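Local structure of P450 epoxidase (Sorangium cellulosum, 1Q5D) at residues 264-269 against 377-382. The protein is a cytochrome P450, a largely helical haem-thiolate protein that binds protoporphyrin IX with iron in its interior. Residues are numbered along the deposited sequence; the frame is centred on the assembly and turned at random.
Sequences AFAVLN and IAVGTI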
loop_
_atom_site.group_PDB
_atom_site.type_symbol
_atom_site.label_atom_id
_atom_site.label_comp_id
_atom_site.label_asym_id
_atom_site.label_seq_id
_atom_site.Cartn_x
_atom_site.Cartn_y
_atom_site.Cartn_z
ATOM N N ALA A 264 1.437 4.400 10.968
ATOM C CA ALA A 264 0.523 5.285 11.691
ATOM C C ALA A 264 -0.656 4.529 12.298
ATOM O O ALA A 264 -1.002 4.731 13.472
ATOM C CB ALA A 264 0.033 6.430 10.782
ATOM N N PHE A 265 -1.272 3.656 11.504
ATOM C CA PHE A 265 -2.410 2.877 11.978
ATOM C C PHE A 265 -1.961 1.938 13.127
ATOM O O PHE A 265 -2.713 1.677 14.064
ATOM C CB PHE A 265 -2.983 2.033 10.842
ATOM C CG PHE A 265 -4.069 2.715 10.023
ATOM C CD1 PHE A 265 -3.846 3.932 9.396
ATOM C CD2 PHE A 265 -5.293 2.108 9.858
ATOM C CE1 PHE A 265 -4.855 4.539 8.620
ATOM C CE2 PHE A 265 -6.308 2.709 9.088
ATOM C CZ PHE A 265 -6.073 3.926 8.472
ATOM N N ALA A 266 -0.737 1.432 13.048
ATOM C CA ALA A 266 -0.242 0.529 14.095
ATOM C C ALA A 266 -0.139 1.258 15.426
ATOM O O ALA A 266 -0.618 0.753 16.449
ATOM C CB ALA A 266 1.103 -0.106 13.697
ATOM N N VAL A 267 0.467 2.443 15.408
ATOM C CA VAL A 267 0.598 3.264 16.607
ATOM C C VAL A 267 -0.775 3.653 17.142
ATOM O O VAL A 267 -1.026 3.555 18.341
ATOM C CB VAL A 267 1.440 4.545 16.342
ATOM C CG1 VAL A 267 1.275 5.544 17.484
ATOM C CG2 VAL A 267 2.940 4.196 16.131
ATOM N N LEU A 268 -1.665 4.083 16.246
ATOM C CA LEU A 268 -3.029 4.445 16.629
ATOM C C LEU A 268 -3.732 3.287 17.337
ATOM O O LEU A 268 -4.328 3.462 18.409
ATOM C CB LEU A 268 -3.843 4.868 15.396
ATOM C CG LEU A 268 -5.324 5.153 15.660
ATOM C CD1 LEU A 268 -5.495 6.080 16.875
ATOM C CD2 LEU A 268 -5.983 5.771 14.426
ATOM N N ASN A 269 -3.675 2.110 16.729
ATOM C CA ASN A 269 -4.374 0.959 17.260
ATOM C C ASN A 269 -3.788 0.432 18.558
ATOM O O ASN A 269 -4.512 -0.129 19.367
ATOM C CB ASN A 269 -4.484 -0.152 16.212
ATOM C CG ASN A 269 -5.664 0.049 15.292
ATOM O OD1 ASN A 269 -6.805 -0.260 15.640
ATOM N ND2 ASN A 269 -5.396 0.561 14.104
ATOM N N ILE A 377 10.442 -2.222 13.194
ATOM C CA ILE A 377 11.452 -1.296 13.718
ATOM C C ILE A 377 10.836 0.019 14.189
ATOM O O ILE A 377 11.124 0.486 15.281
ATOM C CB ILE A 377 12.529 -1.037 12.648
ATOM C CG1 ILE A 377 13.386 -2.288 12.451
ATOM C CG2 ILE A 377 13.409 0.142 13.043
ATOM C CD1 ILE A 377 14.256 -2.239 11.205
ATOM N N ALA A 378 9.965 0.611 13.372
ATOM C CA ALA A 378 9.397 1.927 13.685
ATOM C C ALA A 378 8.476 1.902 14.894
ATOM O O ALA A 378 8.570 2.761 15.779
ATOM C CB ALA A 378 8.629 2.488 12.466
ATOM N N VAL A 379 7.565 0.936 14.912
ATOM C CA VAL A 379 6.577 0.824 15.980
ATOM C C VAL A 379 7.220 0.246 17.246
ATOM O O VAL A 379 6.980 0.754 18.341
ATOM C CB VAL A 379 5.368 -0.035 15.584
ATOM C CG1 VAL A 379 4.333 -0.077 16.737
ATOM C CG2 VAL A 379 4.719 0.476 14.277
ATOM N N GLY A 380 8.038 -0.792 17.093
ATOM C CA GLY A 380 8.772 -1.345 18.225
ATOM C C GLY A 380 9.592 -0.267 18.934
ATOM O O GLY A 380 9.468 -0.077 20.145
ATOM N N THR A 381 10.396 0.471 18.172
ATOM C CA THR A 381 11.259 1.518 18.735
ATOM C C THR A 381 10.512 2.612 19.478
ATOM O O THR A 381 10.887 2.985 20.605
ATOM C CB THR A 381 12.090 2.171 17.630
ATOM O OG1 THR A 381 13.008 1.218 17.079
ATOM C CG2 THR A 381 12.984 3.276 18.199
ATOM N N ILE A 382 9.477 3.165 18.845
ATOM C CA ILE A 382 8.778 4.296 19.445
ATOM C C ILE A 382 8.167 3.953 20.806
ATOM O O ILE A 382 8.227 4.753 21.742
ATOM C CB ILE A 382 7.759 4.971 18.454
ATOM C CG1 ILE A 382 7.352 6.353 18.976
ATOM C CG2 ILE A 382 6.555 4.084 18.209
ATOM C CD1 ILE A 382 6.613 7.231 17.962
#
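Between A266 and V379 only methyl groups meet. The flat groups, the F265 ring and the N269 amide, lie off the interface. The F265 ring does not touch 377-382; it packs on V294, I300 and I406. N269 N and ND2 come to F265 O from opposite faces of the carbonyl. ND2 is 2.9 Å from F265 O, above the carbonyl plane, while the oxygen lies close to the plane of the amide. At I377 O the pattern repeats, with T381 N on one face and T381 OG1 on the other, 2.7 Å from I377 O. Both side chains bond back to their own helices; T381 OG1 also bonds Q127 and N269 ND2 bonds D298 weakly.

The join itself is apolar. A266 CB touches V379 CG2 at 3.7 Å, the closest approach here. That methyl of V379 lies beside its backbone N, because CG1 is anti to the N (chi1 -178°). The next residue, V267, meets I382, three residues beyond V379: V267 CG2 to I382 CG2 is 4.2 Å. These side chains cross at about a right angle. V267 CG2 also stands 4.5 Å from V379 CG2. The backbones come nearest at V267 and V379, with CA atoms 6.5 Å apart.

All four touching residues are buried. Helix 257-272 is the C-terminal part of the P450 I-helix, and helix 368-385 is the L helix. The side chain of A266 is about 10 Å from the haem. Helix 287-297, the K helix, packs against both, with L291 on A266 and M287 on V379. Strand 406-412 adds L409 against V267. Helix 123-137 borders I377 and T381.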